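Local atomic coordinates of alpha-galactosidase (Lactobacillus brevis, PDB entry 3MI6), a protein that probably releases terminal, non-reducing alpha-D-galactose residues from alpha-D-galactosides such as galactose oligosaccharides and galactomannans by hydrolysis, as a glycoside hydrolase of family 36. Residues 209-213 / 214-218; 186-189 / 190-193; 500-503 / 504-507. All coordinates share one frame; numbering follows the deposited sequence.

Contact 1: residues 209-213 / 214-218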
loop_
_atom_site.group_PDB
_atom_site.type_symbol
_atom_site.label_atom_id
_atom_site.label_comp_id
_atom_site.label_asym_id
_atom_site.label_seq_id
_atom_site.Cartn_x
_atom_site.Cartn_y
_atom_site.Cartn_z
ATOM N N HIS D 209 7.225 4.655 -8.338
ATOM C CA HIS D 209 7.602 3.406 -7.661
ATOM C C HIS D 209 8.782 3.597 -6.690
ATOM O O HIS D 209 9.717 4.364 -6.946
ATOM C CB HIS D 209 7.898 2.285 -8.686
ATOM C CG HIS D 209 6.687 1.827 -9.444
ATOM N ND1 HIS D 209 6.229 2.464 -10.578
ATOM C CD2 HIS D 209 5.817 0.821 -9.202
ATOM C CE1 HIS D 209 5.135 1.865 -11.008
ATOM N NE2 HIS D 209 4.865 0.863 -10.193
ATOM N N PRO D 210 8.730 2.910 -5.556
ATOM C CA PRO D 210 9.840 2.962 -4.606
ATOM C C PRO D 210 11.071 2.289 -5.214
ATOM O O PRO D 210 10.900 1.304 -5.923
ATOM C CB PRO D 210 9.333 2.122 -3.423
ATOM C CG PRO D 210 7.876 1.995 -3.610
ATOM C CD PRO D 210 7.646 2.035 -5.099
ATOM N N LEU D 211 12.271 2.809 -4.956
ATOM C CA LEU D 211 13.495 2.170 -5.405
ATOM C C LEU D 211 13.587 0.794 -4.774
ATOM O O LEU D 211 12.942 0.530 -3.752
ATOM C CB LEU D 211 14.702 3.002 -4.989
ATOM C CG LEU D 211 15.340 3.986 -5.980
ATOM C CD1 LEU D 211 14.511 4.186 -7.241
ATOM C CD2 LEU D 211 15.592 5.302 -5.295
ATOM N N ARG D 212 14.363 -0.085 -5.397
ATOM C CA ARG D 212 14.685 -1.387 -4.815
ATOM C C ARG D 212 16.133 -1.786 -5.132
ATOM O O ARG D 212 16.797 -1.150 -5.941
ATOM C CB ARG D 212 13.700 -2.467 -5.290
ATOM C CG ARG D 212 13.270 -2.340 -6.757
ATOM C CD ARG D 212 13.129 -3.717 -7.451
ATOM N NE ARG D 212 13.669 -3.609 -8.788
ATOM C CZ ARG D 212 14.841 -4.110 -9.133
ATOM N NH1 ARG D 212 15.530 -4.782 -8.241
ATOM N NH2 ARG D 212 15.323 -3.965 -10.353
ATOM N N PRO D 213 16.634 -2.840 -4.488
ATOM C CA PRO D 213 18.028 -3.183 -4.764
ATOM C C PRO D 213 18.201 -3.548 -6.218
ATOM O O PRO D 213 17.401 -4.287 -6.729
ATOM C CB PRO D 213 18.256 -4.405 -3.883
ATOM C CG PRO D 213 17.328 -4.163 -2.715
ATOM C CD PRO D 213 16.092 -3.606 -3.354
ATOM N N GLY D 214 19.231 -3.040 -6.869
ATOM C CA GLY D 214 19.461 -3.373 -8.251
ATOM C C GLY D 214 19.168 -2.228 -9.207
ATOM O O GLY D 214 19.172 -1.043 -8.836
HETATM N N MSE D 215 18.903 -2.589 -10.452
HETATM C CA MSE D 215 18.762 -1.601 -11.488
HETATM C C MSE D 215 17.309 -1.318 -11.795
HETATM O O MSE D 215 16.532 -2.231 -12.013
HETATM C CB MSE D 215 19.442 -2.098 -12.759
HETATM C CG MSE D 215 19.369 -1.092 -13.869
HETATM SE SE MSE D 215 20.683 0.312 -13.574
HETATM C CE MSE D 215 22.188 -0.578 -14.459
ATOM N N GLN D 216 16.940 -0.047 -11.781
ATOM C CA GLN D 216 15.684 0.398 -12.373
ATOM C C GLN D 216 16.059 1.545 -13.268
ATOM O O GLN D 216 16.553 2.594 -12.809
ATOM C CB GLN D 216 14.676 0.883 -11.342
ATOM C CG GLN D 216 15.271 1.750 -10.278
ATOM C CD GLN D 216 15.256 1.078 -8.927
ATOM O OE1 GLN D 216 16.307 0.691 -8.386
ATOM N NE2 GLN D 216 14.049 0.915 -8.369
ATOM N N SER D 217 15.838 1.339 -14.556
ATOM C CA SER D 217 16.213 2.330 -15.518
ATOM C C SER D 217 15.096 2.433 -16.538
ATOM O O SER D 217 14.206 1.572 -16.599
ATOM C CB SER D 217 17.516 1.894 -16.186
ATOM O OG SER D 217 17.363 0.630 -16.824
ATOM N N ILE D 218 15.131 3.509 -17.314
ATOM C CA ILE D 218 14.371 3.589 -18.543
ATOM C C ILE D 218 15.318 4.100 -19.625
ATOM O O ILE D 218 16.240 4.835 -19.338
ATOM C CB ILE D 218 13.177 4.540 -18.401
ATOM C CG1 ILE D 218 13.655 5.993 -18.335
ATOM C CG2 ILE D 218 12.358 4.173 -17.196
ATOM C CD1 ILE D 218 12.919 6.810 -17.311
#
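The turn in which Leu-211 and Arg-212 close on Gln-216 carries the chain from strand 205-210, the outermost strand within this chain of one antiparallel sheet of the N-terminal beta domain, into strand 214-219 of another. Gln-216 fills the inside of this bend. With CG held between its backbone N and carbonyl carbon (chi1 43°) and a further bend at chi2, its amide turns back over the backbone of residues 211-212. Leu-211 crosses it at about a right angle, CD1 lying 3.6 Å from Gln-216 CD, so the apolar branch covers the amide group and backs onto Leu-193. Arg-212 slides past Gln-216 in the opposite direction, its guanidinium plane only 23° from that of the amide. Pro-213, whose ring restricts phi, stands just before the new strand, and Gly-214 then takes a positive phi (108°), which residues with a CB seldom adopt. The guanidinium NH2 comes to 2.7 Å from Met-215 O, although at too poor an angle for a hydrogen bond; it makes a weak one to Ser-217 O of the second subunit. Selenomethionine Met-215 and Ser-217 pair antiparallel with a strand of that subunit, and Pro-213 O accepts a hydrogen bond from Gln-195 NE2 of the same neighbour.

Contact 2: residues 186-189 / 190-193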
loop_
_atom_site.group_PDB
_atom_site.type_symbol
_atom_site.label_atom_id
_atom_site.label_comp_id
_atom_site.label_asym_id
_atom_site.label_seq_id
_atom_site.Cartn_x
_atom_site.Cartn_y
_atom_site.Cartn_z
ATOM N N LEU D 186 23.928 9.221 -3.996
ATOM C CA LEU D 186 23.297 9.664 -2.763
ATOM C C LEU D 186 23.492 8.605 -1.696
ATOM O O LEU D 186 23.662 7.422 -2.012
ATOM C CB LEU D 186 21.816 9.911 -2.988
ATOM C CG LEU D 186 21.430 10.970 -4.023
ATOM C CD1 LEU D 186 19.941 10.853 -4.365
ATOM C CD2 LEU D 186 21.782 12.370 -3.540
ATOM N N PRO D 187 23.453 9.028 -0.421
ATOM C CA PRO D 187 23.767 8.207 0.753
ATOM C C PRO D 187 22.689 7.187 1.153
ATOM O O PRO D 187 23.005 6.315 1.956
ATOM C CB PRO D 187 23.920 9.249 1.866
ATOM C CG PRO D 187 23.831 10.584 1.198
ATOM C CD PRO D 187 23.069 10.392 -0.029
ATOM N N ASP D 188 21.463 7.309 0.648
ATOM C CA ASP D 188 20.393 6.334 0.928
ATOM C C ASP D 188 19.469 6.070 -0.271
ATOM O O ASP D 188 19.639 6.643 -1.344
ATOM C CB ASP D 188 19.552 6.768 2.132
ATOM C CG ASP D 188 18.627 7.946 1.817
ATOM O OD1 ASP D 188 17.567 7.736 1.163
ATOM O OD2 ASP D 188 18.954 9.079 2.250
ATOM N N ALA D 189 18.475 5.214 -0.090
ATOM C CA ALA D 189 17.617 4.844 -1.207
ATOM C C ALA D 189 16.149 4.912 -0.834
ATOM O O ALA D 189 15.309 4.190 -1.399
ATOM C CB ALA D 189 17.963 3.464 -1.706
ATOM N N ASN D 190 15.834 5.772 0.126
ATOM C CA ASN D 190 14.437 5.996 0.460
ATOM C C ASN D 190 13.807 7.010 -0.503
ATOM O O ASN D 190 13.363 8.078 -0.072
ATOM C CB ASN D 190 14.257 6.454 1.926
ATOM C CG ASN D 190 15.022 5.575 2.936
ATOM O OD1 ASN D 190 15.529 6.080 3.957
ATOM N ND2 ASN D 190 15.114 4.268 2.660
ATOM N N TYR D 191 13.778 6.692 -1.795
ATOM C CA TYR D 191 13.072 7.546 -2.759
ATOM C C TYR D 191 12.083 6.757 -3.609
ATOM O O TYR D 191 12.172 5.531 -3.694
ATOM C CB TYR D 191 14.049 8.279 -3.694
ATOM C CG TYR D 191 14.999 9.237 -3.008
ATOM C CD1 TYR D 191 14.638 10.551 -2.777
ATOM C CD2 TYR D 191 16.264 8.831 -2.617
ATOM C CE1 TYR D 191 15.498 11.430 -2.159
ATOM C CE2 TYR D 191 17.134 9.706 -2.008
ATOM C CZ TYR D 191 16.740 11.002 -1.775
ATOM O OH TYR D 191 17.593 11.879 -1.152
ATOM N N ASP D 192 11.141 7.457 -4.236
ATOM C CA ASP D 192 10.300 6.847 -5.264
ATOM C C ASP D 192 10.909 7.359 -6.535
ATOM O O ASP D 192 11.278 8.532 -6.599
ATOM C CB ASP D 192 8.837 7.348 -5.234
ATOM C CG ASP D 192 8.041 6.849 -4.037
ATOM O OD1 ASP D 192 8.417 5.827 -3.423
ATOM O OD2 ASP D 192 7.009 7.484 -3.713
ATOM N N LEU D 193 10.997 6.494 -7.544
ATOM C CA LEU D 193 11.389 6.890 -8.896
ATOM C C LEU D 193 10.133 7.250 -9.645
ATOM O O LEU D 193 9.198 6.452 -9.704
ATOM C CB LEU D 193 12.090 5.735 -9.618
ATOM C CG LEU D 193 12.206 5.784 -11.141
ATOM C CD1 LEU D 193 12.947 7.017 -11.571
ATOM C CD2 LEU D 193 12.902 4.550 -11.615
#
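Tyr-191 lays its ring beside Leu-186 and Asp-188 where an inverse gamma turn, centred on Asn-190, leads from strand 174-186 into strand 192-197 of the N-terminal beta domain. The ring leaves CB with CG anti to the carbonyl carbon (chi1 -63°), which swings it back along the preceding residues. Along one side of the ring CD2 and then CE2 come up to Asp-188 OD1, CE2 at 3.8 Å; CE2 lies equally close to Leu-186 CD1, and at the tip OH is 4.1 Å from Leu-186 CD1. Leucine suits this place because its methyl can rest against the aromatic carbons, the two side chains crossing at about a right angle. Beyond the segment, Leu-235 touches both.

The turn itself is closed by a weak bond from Tyr-191 N to Ala-189 O, 3.0 Å long, and firmed by a better one just before it: Asn-190 N donates to Asp-188 OD1 at 2.8 Å and 157°, an Asx turn that uses the anti lone pair of the carboxylate. Asp-188 OD1 also forms a salt bridge with Arg-237, whose NH1 binds Asn-190 O as well, tying both sides of the bend together. Replacing Asp-188 by an alanine removes the carboxylate and would probably leave Asn-190 N without its acceptor and Arg-237 without its negative mate, so that the turn could shift. Asn-190, exposed at the apex, projects a polar amide, with its CB 3.6 Å from Asp-188 OD1.

Contact 3: residues 500-503 / 504-507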
loop_
_atom_site.group_PDB
_atom_site.type_symbol
_atom_site.label_atom_id
_atom_site.label_comp_id
_atom_site.label_asym_id
_atom_site.label_seq_id
_atom_site.Cartn_x
_atom_site.Cartn_y
_atom_site.Cartn_z
ATOM N N LEU D 500 26.847 5.627 -35.267
ATOM C CA LEU D 500 25.809 6.107 -36.172
ATOM C C LEU D 500 24.725 6.830 -35.389
ATOM O O LEU D 500 24.401 7.977 -35.693
ATOM C CB LEU D 500 25.206 4.958 -36.968
ATOM C CG LEU D 500 24.603 5.168 -38.360
ATOM C CD1 LEU D 500 23.716 3.969 -38.712
ATOM C CD2 LEU D 500 23.815 6.465 -38.500
ATOM N N PRO D 501 24.154 6.169 -34.367
ATOM C CA PRO D 501 23.063 6.852 -33.678
ATOM C C PRO D 501 23.432 8.262 -33.248
ATOM O O PRO D 501 22.700 9.180 -33.569
ATOM C CB PRO D 501 22.792 5.943 -32.480
ATOM C CG PRO D 501 23.120 4.585 -32.997
ATOM C CD PRO D 501 24.335 4.795 -33.861
ATOM N N HIS D 502 24.543 8.451 -32.553
ATOM C CA HIS D 502 24.877 9.800 -32.112
ATOM C C HIS D 502 25.172 10.748 -33.270
ATOM O O HIS D 502 24.845 11.936 -33.214
ATOM C CB HIS D 502 26.047 9.794 -31.148
ATOM C CG HIS D 502 26.322 11.130 -30.545
ATOM N ND1 HIS D 502 27.541 11.754 -30.651
ATOM C CD2 HIS D 502 25.529 11.968 -29.842
ATOM C CE1 HIS D 502 27.492 12.915 -30.026
ATOM N NE2 HIS D 502 26.282 13.070 -29.529
ATOM N N ARG D 503 25.792 10.227 -34.324
ATOM C CA ARG D 503 26.158 11.061 -35.452
ATOM C C ARG D 503 24.900 11.505 -36.168
ATOM O O ARG D 503 24.775 12.666 -36.560
ATOM C CB ARG D 503 27.102 10.320 -36.398
ATOM C CG ARG D 503 28.546 10.307 -35.938
ATOM C CD ARG D 503 29.420 9.476 -36.853
ATOM N NE ARG D 503 30.817 9.529 -36.431
ATOM C CZ ARG D 503 31.669 10.478 -36.805
ATOM N NH1 ARG D 503 31.260 11.457 -37.610
ATOM N NH2 ARG D 503 32.923 10.455 -36.373
ATOM N N TYR D 504 23.965 10.579 -36.325
ATOM C CA TYR D 504 22.708 10.886 -36.973
ATOM C C TYR D 504 22.053 12.048 -36.238
ATOM O O TYR D 504 21.542 12.997 -36.842
ATOM C CB TYR D 504 21.806 9.659 -36.954
ATOM C CG TYR D 504 20.376 9.917 -37.373
ATOM C CD1 TYR D 504 19.518 10.641 -36.562
ATOM C CD2 TYR D 504 19.880 9.410 -38.566
ATOM C CE1 TYR D 504 18.220 10.867 -36.929
ATOM C CE2 TYR D 504 18.588 9.625 -38.942
ATOM C CZ TYR D 504 17.753 10.353 -38.122
ATOM O OH TYR D 504 16.443 10.573 -38.488
ATOM N N ILE D 505 22.088 11.981 -34.916
ATOM C CA ILE D 505 21.527 13.047 -34.118
ATOM C C ILE D 505 22.289 14.376 -34.335
ATOM O O ILE D 505 21.680 15.407 -34.620
ATOM C CB ILE D 505 21.296 12.572 -32.642
ATOM C CG1 ILE D 505 19.793 12.429 -32.396
ATOM C CG2 ILE D 505 21.939 13.475 -31.605
ATOM C CD1 ILE D 505 18.991 13.565 -32.976
ATOM N N LEU D 506 23.615 14.346 -34.270
ATOM C CA LEU D 506 24.394 15.540 -34.575
ATOM C C LEU D 506 23.986 16.118 -35.933
ATOM O O LEU D 506 23.892 17.329 -36.099
ATOM C CB LEU D 506 25.890 15.236 -34.542
ATOM C CG LEU D 506 26.424 14.794 -33.178
ATOM C CD1 LEU D 506 27.902 14.471 -33.242
ATOM C CD2 LEU D 506 26.139 15.829 -32.100
ATOM N N GLY D 507 23.726 15.243 -36.898
ATOM C CA GLY D 507 23.238 15.662 -38.198
ATOM C C GLY D 507 21.945 16.469 -38.147
ATOM O O GLY D 507 21.828 17.531 -38.800
#
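Leu-500 O receives the N-H of Tyr-504 in a short, straight bond of 2.7 Å with an angle of 170° at the hydrogen. It opens the alpha-helical ladder of helix 500-518, which follows strand 475-478 and precedes strand 523-526 of the (beta/alpha)8 barrel in the chain. Ile-505 N to Pro-501 O, Leu-506 N to His-502 O and Gly-507 N to Arg-503 O, the last at 2.8 Å, continue the i to i+4 pattern. Pro-501 suits the first turn, where a residue needs no N-H to donate backwards, while its carbonyl still serves Ile-505.

On one flank Leu-500 CD2 packs 4.1 Å from Tyr-504 CB, a modest apolar contact one turn apart. On another, Leu-506 lies over a face of the imidazole of His-502: CG stands 4.0 Å from the ring centroid and 19° off the normal, a CH-pi contact displaced toward the rim. The ring reaches this place because His-502 CG is anti to the backbone N (chi1 -173°), which carries the imidazole along the helix to where Leu-506, one turn on, can cover its face; Tyr-254 meets the same ring with its own at a moderate tilt. The branched leucine thus offers a carbon to a flat face.

The polar ends look elsewhere: Arg-503 NE forms a salt bridge with Glu-499, and Tyr-504 OH is hydrogen-bonded to Glu-416. The tyrosine side chain lies about 5 Å from that of Met-480, a predicted substrate-binding residue. Backbone bonds thus keep the helix regular while the phenol, hydrogen-bonded to a carboxylate, is probably steadied close to the probable galactoside site.

Contacts 2, 1 and 3 follow one another along the chain in that order. The first two are neighbours in the N-terminal beta domain, their centres 10 Å apart: strands 192-197 and 205-210 lie side by side in one antiparallel sheet, and probable backbone bonds join Tyr-191 to Leu-211 and Leu-193 to His-209. Contact 1 then moves the chain into another sheet that continues into a second subunit. Contact 3 belongs to the catalytic barrel, its centre 29 Å from that of contact 1 and 34 Å from that of contact 2, touching neither. Both turns connect strands of the beta domain, and contact 1 also meets a second subunit, while the helix lies nearer the predicted active site.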